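Local coordinates for unsaturated glucuronyl hydrolase (Streptococcus agalactiae, PDB 2ZZR), which hydrolyses unsaturated disaccharides derived from chondroitin, hyaluronan and heparin, releasing the 4,5-unsaturated uronic acid, at residues L36-I41 and R355-H360; G71-C76 and G374-D379. All blocks are in the same frame, centred on the assembly; numbering follows the deposited sequence.

Both contacts are buried, and both join a helix near the start of the chain to its C-terminal part. Interaction 2 lies deeper, its centre about 10 Å from the centre of the chain, against about 18 Å for that of interaction 1, and packs helix 70-84 on helix 376-390. Interaction 1 sets helix 25-46 against the loop 355-360. Mainly aromatic and aliphatic groups make up the deeper contact, whereas the outer one mixes a leucine pair with a glutamine amide against the CB and carbonyl of Arg-355. The two touch: the Asp-379 carboxylate probably accepts hydrogen bonds from the backbone N atoms of Leu-357 and Leu-358, and Leu-39 packs on Cys-76.

Interaction 1: L36-I41 and R355-H360; sequences LKQLYI and RPLLLH
Gln-38 and Leu-357 carry most of this contact, with Arg-355 and Leu-39 completing it. Here a helix of the alpha barrel packs on the irregular loop between helix 328-346 and strand 361-362, away from the annotated sites. The CG of Gln-38 is anti to the backbone N (chi1 -168°), and the chain bends at chi2 (57°), which brings CD to 3.6 Å from CB of Arg-355. The two side chains cross obliquely, with CD and NE2 of Gln-38 near the carbonyl O of Arg-355. OE1 of Gln-38 comes to 3.5 Å from CB of Arg-355. The arginine chain bends at chi2 and chi3 and runs away from the helix, and its NE is hydrogen-bonded to Asn-348.

The apolar part rests mainly on CD2 of Leu-357, 3.8 Å from both CB of Gln-38 and CD2 of Leu-39. The two leucine side chains cross at about a right angle.

No hydrogen bond joins the two segments directly. Instead NE2 of Gln-38 bonds the carbonyl of Ile-352 and the side chain of Asn-42, which in turn donates to the carbonyl of Arg-355. The amide nitrogen is thus satisfied from both helix and loop region, and van der Waals contact is backed by an indirect polar network.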
ATOM      1  N   LEU A  36     -13.459  -9.121  11.257  1.00 20.89           N
ATOM      2  CA  LEU A  36     -14.072 -10.268  10.585  1.00 21.44           C
ATOM      3  C   LEU A  36     -15.601 -10.266  10.657  1.00 21.52           C
ATOM      4  O   LEU A  36     -16.263 -10.647   9.693  1.00 21.65           O
ATOM      5  CB  LEU A  36     -13.495 -11.589  11.106  1.00 21.38           C
ATOM      6  CG  LEU A  36     -12.404 -12.176  10.207  1.00 21.50           C
ATOM      7  CD1 LEU A  36     -11.249 -11.188   9.957  1.00 21.75           C
ATOM      8  CD2 LEU A  36     -11.880 -13.493  10.765  1.00 22.05           C
ATOM      9  N   LYS A  37     -16.147  -9.817  11.784  1.00 21.86           N
ATOM     10  CA  LYS A  37     -17.598  -9.654  11.930  1.00 22.18           C
ATOM     11  C   LYS A  37     -18.144  -8.714  10.854  1.00 22.19           C
ATOM     12  O   LYS A  37     -19.183  -8.991  10.250  1.00 22.29           O
ATOM     13  CB  LYS A  37     -17.950  -9.130  13.320  1.00 22.52           C
ATOM     14  CG  LYS A  37     -17.854 -10.183  14.419  1.00 24.03           C
ATOM     15  CD  LYS A  37     -18.100  -9.563  15.770  1.00 26.53           C
ATOM     16  CE  LYS A  37     -17.862 -10.567  16.888  1.00 27.85           C
ATOM     17  NZ  LYS A  37     -18.020  -9.900  18.211  1.00 28.83           N
ATOM     18  N   GLN A  38     -17.424  -7.620  10.602  1.00 21.94           N
ATOM     19  CA  GLN A  38     -17.790  -6.695   9.525  1.00 21.79           C
ATOM     20  C   GLN A  38     -17.622  -7.327   8.142  1.00 21.96           C
ATOM     21  O   GLN A  38     -18.463  -7.135   7.267  1.00 21.88           O
ATOM     22  CB  GLN A  38     -16.997  -5.383   9.623  1.00 21.67           C
ATOM     23  CG  GLN A  38     -17.532  -4.263   8.708  1.00 21.11           C
ATOM     24  CD  GLN A  38     -19.001  -3.953   8.970  1.00 20.39           C
ATOM     25  OE1 GLN A  38     -19.360  -3.467  10.044  1.00 22.07           O
ATOM     26  NE2 GLN A  38     -19.856  -4.235   7.986  1.00 20.05           N
ATOM     27  N   LEU A  39     -16.546  -8.091   7.947  1.00 22.04           N
ATOM     28  CA  LEU A  39     -16.306  -8.754   6.663  1.00 22.40           C
ATOM     29  C   LEU A  39     -17.399  -9.760   6.312  1.00 23.03           C
ATOM     30  O   LEU A  39     -17.830  -9.832   5.162  1.00 23.17           O
ATOM     31  CB  LEU A  39     -14.929  -9.432   6.621  1.00 22.42           C
ATOM     32  CG  LEU A  39     -13.686  -8.531   6.536  1.00 22.16           C
ATOM     33  CD1 LEU A  39     -12.443  -9.395   6.379  1.00 21.94           C
ATOM     34  CD2 LEU A  39     -13.781  -7.526   5.382  1.00 21.66           C
ATOM     35  N   TYR A  40     -17.853 -10.523   7.306  1.00 23.46           N
ATOM     36  CA  TYR A  40     -18.924 -11.497   7.074  1.00 24.11           C
ATOM     37  C   TYR A  40     -20.243 -10.830   6.689  1.00 24.34           C
ATOM     38  O   TYR A  40     -20.936 -11.299   5.780  1.00 25.04           O
ATOM     39  CB  TYR A  40     -19.101 -12.415   8.285  1.00 24.08           C
ATOM     40  CG  TYR A  40     -18.137 -13.580   8.289  1.00 24.16           C
ATOM     41  CD1 TYR A  40     -17.009 -13.568   9.107  1.00 24.54           C
ATOM     42  CD2 TYR A  40     -18.345 -14.685   7.464  1.00 24.39           C
ATOM     43  CE1 TYR A  40     -16.117 -14.634   9.113  1.00 24.89           C
ATOM     44  CE2 TYR A  40     -17.459 -15.755   7.463  1.00 25.27           C
ATOM     45  CZ  TYR A  40     -16.345 -15.720   8.290  1.00 24.45           C
ATOM     46  OH  TYR A  40     -15.464 -16.775   8.304  1.00 24.57           O
ATOM     47  N   ILE A  41     -20.562  -9.734   7.372  1.00 24.57           N
ATOM     48  CA  ILE A  41     -21.714  -8.883   7.049  1.00 24.83           C
ATOM     49  C   ILE A  41     -21.599  -8.329   5.619  1.00 24.98           C
ATOM     50  O   ILE A  41     -22.588  -8.281   4.882  1.00 25.12           O
ATOM     51  CB  ILE A  41     -21.873  -7.748   8.098  1.00 24.77           C
ATOM     52  CG1 ILE A  41     -22.364  -8.326   9.433  1.00 24.61           C
ATOM     53  CG2 ILE A  41     -22.820  -6.641   7.606  1.00 25.02           C
ATOM     54  CD1 ILE A  41     -22.318  -7.357  10.592  1.00 25.07           C
ATOM     55  N   ARG A 355     -20.402  -1.009   6.023  1.00 21.08           N
ATOM     56  CA  ARG A 355     -19.427  -0.271   6.831  1.00 20.18           C
ATOM     57  C   ARG A 355     -18.013  -0.761   6.497  1.00 19.31           C
ATOM     58  O   ARG A 355     -17.837  -1.914   6.096  1.00 19.07           O
ATOM     59  CB  ARG A 355     -19.696  -0.446   8.332  1.00 20.43           C
ATOM     60  CG  ARG A 355     -20.984   0.202   8.855  1.00 21.45           C
ATOM     61  CD  ARG A 355     -20.855   1.688   9.123  1.00 22.32           C
ATOM     62  NE  ARG A 355     -20.011   1.995  10.281  1.00 23.32           N
ATOM     63  CZ  ARG A 355     -19.890   3.203  10.820  1.00 22.86           C
ATOM     64  NH1 ARG A 355     -19.097   3.389  11.867  1.00 23.33           N
ATOM     65  NH2 ARG A 355     -20.564   4.230  10.319  1.00 23.40           N
ATOM     66  N   PRO A 356     -17.005   0.122   6.649  1.00 18.54           N
ATOM     67  CA  PRO A 356     -15.621  -0.282   6.434  1.00 18.01           C
ATOM     68  C   PRO A 356     -15.019  -0.868   7.712  1.00 17.78           C
ATOM     69  O   PRO A 356     -15.638  -0.804   8.773  1.00 17.85           O
ATOM     70  CB  PRO A 356     -14.934   1.041   6.095  1.00 18.13           C
ATOM     71  CG  PRO A 356     -15.674   2.051   6.898  1.00 18.01           C
ATOM     72  CD  PRO A 356     -17.105   1.546   7.021  1.00 18.65           C
ATOM     73  N   LEU A 357     -13.823  -1.437   7.609  1.00 17.43           N
ATOM     74  CA  LEU A 357     -13.114  -1.923   8.788  1.00 17.20           C
ATOM     75  C   LEU A 357     -12.527  -0.763   9.576  1.00 17.08           C
ATOM     76  O   LEU A 357     -12.438  -0.810  10.809  1.00 17.03           O
ATOM     77  CB  LEU A 357     -11.997  -2.891   8.374  1.00 16.92           C
ATOM     78  CG  LEU A 357     -12.349  -4.092   7.494  1.00 17.05           C
ATOM     79  CD1 LEU A 357     -11.140  -4.983   7.334  1.00 16.52           C
ATOM     80  CD2 LEU A 357     -13.533  -4.882   8.086  1.00 17.66           C
ATOM     81  N   LEU A 358     -12.140   0.282   8.846  1.00 17.00           N
ATOM     82  CA  LEU A 358     -11.384   1.402   9.381  1.00 17.45           C
ATOM     83  C   LEU A 358     -11.995   2.712   8.884  1.00 17.79           C
ATOM     84  O   LEU A 358     -12.260   2.866   7.693  1.00 17.80           O
ATOM     85  CB  LEU A 358      -9.918   1.288   8.925  1.00 17.44           C
ATOM     86  CG  LEU A 358      -8.861   2.278   9.432  1.00 17.52           C
ATOM     87  CD1 LEU A 358      -8.549   2.087  10.911  1.00 17.76           C
ATOM     88  CD2 LEU A 358      -7.580   2.153   8.604  1.00 17.25           C
ATOM     89  N   LEU A 359     -12.215   3.645   9.806  1.00 18.34           N
ATOM     90  CA  LEU A 359     -12.822   4.932   9.480  1.00 18.80           C
ATOM     91  C   LEU A 359     -11.770   6.019   9.275  1.00 18.59           C
ATOM     92  O   LEU A 359     -10.589   5.807   9.540  1.00 18.43           O
ATOM     93  CB  LEU A 359     -13.798   5.347  10.587  1.00 19.31           C
ATOM     94  CG  LEU A 359     -14.970   4.412  10.915  1.00 20.69           C
ATOM     95  CD1 LEU A 359     -15.654   4.829  12.218  1.00 23.14           C
ATOM     96  CD2 LEU A 359     -15.973   4.351   9.779  1.00 22.28           C
ATOM     97  N   HIS A 360     -12.218   7.177   8.791  1.00 18.42           N
ATOM     98  CA  HIS A 360     -11.417   8.401   8.723  1.00 18.37           C
ATOM     99  C   HIS A 360     -10.190   8.330   7.807  1.00 17.87           C
ATOM    100  O   HIS A 360      -9.074   8.655   8.214  1.00 16.96           O
ATOM    101  CB  HIS A 360     -11.060   8.912  10.132  1.00 18.69           C
ATOM    102  CG  HIS A 360     -12.234   8.974  11.061  1.00 20.58           C
ATOM    103  ND1 HIS A 360     -13.274   9.863  10.884  1.00 22.21           N
ATOM    104  CD2 HIS A 360     -12.537   8.252  12.166  1.00 21.89           C
ATOM    105  CE1 HIS A 360     -14.166   9.688  11.844  1.00 22.82           C
ATOM    106  NE2 HIS A 360     -13.744   8.715  12.634  1.00 23.25           N
TER

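Interaction 2: G71-C76 and G374-D379; sequences GFWTGC and GNIWGD
The CB of Trp-377 sits over the centre of the Phe-72 ring, 3.6 Å from its centroid and 11° off the ring normal, a CH-pi contact. Trp-377 has CG between its backbone N and carbonyl carbon (chi1 59°), and its indole leads away from Phe-72, leaving the methylene to meet the phenyl face. Beside this, Ile-376 packs against the backbone and side chains of helix 70-84. Its CG1, anti to the backbone N (chi1 -166°), lies 3.7 Å from CB of Phe-72 and also 3.7 Å from the backbone N of Trp-73. This is the tight end, where the CA atoms of Phe-72 and Trp-377 come within 5.6 Å.

Toward Cys-76 the packing is looser, although still buried. SG of Cys-76 comes no nearer than 4.1 Å, to C of Asp-379, and is 4.4 Å from CD1 of Ile-376; the CA atoms of Cys-76 and Asp-379 are 7.5 Å apart. Ile-376 CD1 also approaches the edge of the Trp-73 indole. OD2 of Asp-379 is hydrogen-bonded to OH of Tyr-60.

Within the alpha barrel, the indole of Trp-377 lies next to Arg-246 and Trp-250, which places the Trp-377 side of the contact beside these probable substrate-binding residues. Strand 50-56 packs on Ile-376 and Trp-377 through Pro-51 and Pro-53, while helix 25-46 covers Trp-73 and Cys-76.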
ATOM      1  N   GLY A  71      -8.953  -5.592  -5.865  1.00 14.48           N
ATOM      2  CA  GLY A  71      -8.077  -6.590  -5.235  1.00 14.28           C
ATOM      3  C   GLY A  71      -7.980  -6.480  -3.724  1.00 14.46           C
ATOM      4  O   GLY A  71      -7.728  -7.485  -3.051  1.00 14.56           O
ATOM      5  N   PHE A  72      -8.175  -5.271  -3.189  1.00 14.61           N
ATOM      6  CA  PHE A  72      -8.118  -5.038  -1.744  1.00 14.64           C
ATOM      7  C   PHE A  72      -9.261  -5.731  -1.008  1.00 14.88           C
ATOM      8  O   PHE A  72      -9.081  -6.203   0.114  1.00 14.87           O
ATOM      9  CB  PHE A  72      -8.095  -3.542  -1.410  1.00 15.00           C
ATOM     10  CG  PHE A  72      -6.857  -2.836  -1.887  1.00 14.69           C
ATOM     11  CD1 PHE A  72      -5.599  -3.185  -1.386  1.00 14.50           C
ATOM     12  CD2 PHE A  72      -6.944  -1.818  -2.836  1.00 14.25           C
ATOM     13  CE1 PHE A  72      -4.445  -2.532  -1.825  1.00 15.34           C
ATOM     14  CE2 PHE A  72      -5.795  -1.163  -3.284  1.00 15.25           C
ATOM     15  CZ  PHE A  72      -4.547  -1.520  -2.778  1.00 14.97           C
ATOM     16  N   TRP A  73     -10.426  -5.804  -1.650  1.00 14.94           N
ATOM     17  CA  TRP A  73     -11.557  -6.560  -1.103  1.00 15.22           C
ATOM     18  C   TRP A  73     -11.193  -8.045  -0.965  1.00 15.27           C
ATOM     19  O   TRP A  73     -11.292  -8.614   0.127  1.00 15.38           O
ATOM     20  CB  TRP A  73     -12.809  -6.373  -1.975  1.00 15.59           C
ATOM     21  CG  TRP A  73     -13.914  -7.367  -1.687  1.00 15.56           C
ATOM     22  CD1 TRP A  73     -14.401  -8.318  -2.539  1.00 16.66           C
ATOM     23  CD2 TRP A  73     -14.650  -7.510  -0.460  1.00 16.12           C
ATOM     24  NE1 TRP A  73     -15.401  -9.039  -1.924  1.00 15.65           N
ATOM     25  CE2 TRP A  73     -15.573  -8.567  -0.649  1.00 16.25           C
ATOM     26  CE3 TRP A  73     -14.625  -6.844   0.776  1.00 16.01           C
ATOM     27  CZ2 TRP A  73     -16.462  -8.979   0.355  1.00 16.40           C
ATOM     28  CZ3 TRP A  73     -15.511  -7.254   1.782  1.00 16.67           C
ATOM     29  CH2 TRP A  73     -16.418  -8.313   1.558  1.00 16.57           C
ATOM     30  N   THR A  74     -10.754  -8.650  -2.065  1.00 15.16           N
ATOM     31  CA  THR A  74     -10.329 -10.052  -2.081  1.00 15.40           C
ATOM     32  C   THR A  74      -9.205 -10.291  -1.066  1.00 15.60           C
ATOM     33  O   THR A  74      -9.200 -11.308  -0.368  1.00 15.26           O
ATOM     34  CB  THR A  74      -9.886 -10.502  -3.483  1.00 15.42           C
ATOM     35  OG1 THR A  74     -10.838 -10.054  -4.462  1.00 15.95           O
ATOM     36  CG2 THR A  74      -9.766 -12.032  -3.554  1.00 14.57           C
ATOM     37  N   GLY A  75      -8.272  -9.338  -0.970  1.00 15.12           N
ATOM     38  CA  GLY A  75      -7.203  -9.410   0.036  1.00 15.36           C
ATOM     39  C   GLY A  75      -7.702  -9.489   1.471  1.00 15.49           C
ATOM     40  O   GLY A  75      -7.149 -10.246   2.279  1.00 15.27           O
ATOM     41  N   CYS A  76      -8.737  -8.709   1.796  1.00 15.11           N
ATOM     42  CA  CYS A  76      -9.367  -8.774   3.126  1.00 15.51           C
ATOM     43  C   CYS A  76      -9.905 -10.184   3.376  1.00 15.90           C
ATOM     44  O   CYS A  76      -9.723 -10.748   4.463  1.00 16.07           O
ATOM     45  CB  CYS A  76     -10.510  -7.759   3.270  1.00 15.28           C
ATOM     46  SG  CYS A  76     -10.003  -6.016   3.410  1.00 15.93           S
ATOM     47  N   GLY A 374     -14.218   5.741   5.064  1.00 17.95           N
ATOM     48  CA  GLY A 374     -13.466   4.502   4.958  1.00 17.18           C
ATOM     49  C   GLY A 374     -13.052   4.285   3.512  1.00 16.71           C
ATOM     50  O   GLY A 374     -13.705   4.776   2.579  1.00 16.73           O
ATOM     51  N   ASN A 375     -11.953   3.570   3.315  1.00 15.85           N
ATOM     52  CA  ASN A 375     -11.568   3.156   1.970  1.00 15.32           C
ATOM     53  C   ASN A 375     -11.001   1.742   1.990  1.00 15.16           C
ATOM     54  O   ASN A 375     -10.565   1.250   3.041  1.00 14.91           O
ATOM     55  CB  ASN A 375     -10.650   4.179   1.271  1.00 15.30           C
ATOM     56  CG  ASN A 375      -9.389   4.503   2.066  1.00 15.52           C
ATOM     57  OD1 ASN A 375      -9.109   5.664   2.382  1.00 16.55           O
ATOM     58  ND2 ASN A 375      -8.615   3.481   2.373  1.00 14.51           N
ATOM     59  N   ILE A 376     -11.045   1.083   0.841  1.00 14.70           N
ATOM     60  CA  ILE A 376     -10.800  -0.358   0.813  1.00 14.14           C
ATOM     61  C   ILE A 376      -9.321  -0.730   0.978  1.00 14.09           C
ATOM     62  O   ILE A 376      -9.010  -1.784   1.541  1.00 13.49           O
ATOM     63  CB  ILE A 376     -11.468  -1.043  -0.412  1.00 14.28           C
ATOM     64  CG1 ILE A 376     -11.502  -2.574  -0.256  1.00 14.61           C
ATOM     65  CG2 ILE A 376     -10.816  -0.598  -1.734  1.00 13.63           C
ATOM     66  CD1 ILE A 376     -12.234  -3.055   1.014  1.00 14.35           C
ATOM     67  N   TRP A 377      -8.416   0.131   0.512  1.00 13.71           N
ATOM     68  CA  TRP A 377      -6.982  -0.129   0.741  1.00 13.30           C
ATOM     69  C   TRP A 377      -6.601   0.104   2.211  1.00 13.34           C
ATOM     70  O   TRP A 377      -5.779  -0.626   2.769  1.00 12.87           O
ATOM     71  CB  TRP A 377      -6.085   0.680  -0.217  1.00 13.27           C
ATOM     72  CG  TRP A 377      -6.287   2.154  -0.112  1.00 13.02           C
ATOM     73  CD1 TRP A 377      -5.568   3.033   0.648  1.00 12.98           C
ATOM     74  CD2 TRP A 377      -7.286   2.926  -0.787  1.00 13.23           C
ATOM     75  NE1 TRP A 377      -6.064   4.313   0.488  1.00 13.65           N
ATOM     76  CE2 TRP A 377      -7.115   4.272  -0.390  1.00 13.27           C
ATOM     77  CE3 TRP A 377      -8.312   2.609  -1.691  1.00 13.97           C
ATOM     78  CZ2 TRP A 377      -7.932   5.303  -0.865  1.00 13.71           C
ATOM     79  CZ3 TRP A 377      -9.125   3.636  -2.161  1.00 13.40           C
ATOM     80  CH2 TRP A 377      -8.932   4.962  -1.740  1.00 13.21           C
ATOM     81  N   GLY A 378      -7.213   1.106   2.838  1.00 12.78           N
ATOM     82  CA  GLY A 378      -7.033   1.344   4.271  1.00 12.89           C
ATOM     83  C   GLY A 378      -7.531   0.161   5.081  1.00 13.07           C
ATOM     84  O   GLY A 378      -6.866  -0.277   6.021  1.00 12.80           O
ATOM     85  N   ASP A 379      -8.693  -0.371   4.703  1.00 13.10           N
ATOM     86  CA  ASP A 379      -9.221  -1.588   5.330  1.00 13.39           C
ATOM     87  C   ASP A 379      -8.246  -2.744   5.162  1.00 13.66           C
ATOM     88  O   ASP A 379      -7.935  -3.452   6.129  1.00 13.78           O
ATOM     89  CB  ASP A 379     -10.556  -1.984   4.704  1.00 13.63           C
ATOM     90  CG  ASP A 379     -11.704  -1.097   5.146  1.00 13.63           C
ATOM     91  OD1 ASP A 379     -11.485  -0.131   5.912  1.00 13.48           O
ATOM     92  OD2 ASP A 379     -12.844  -1.382   4.717  1.00 15.35           O
TER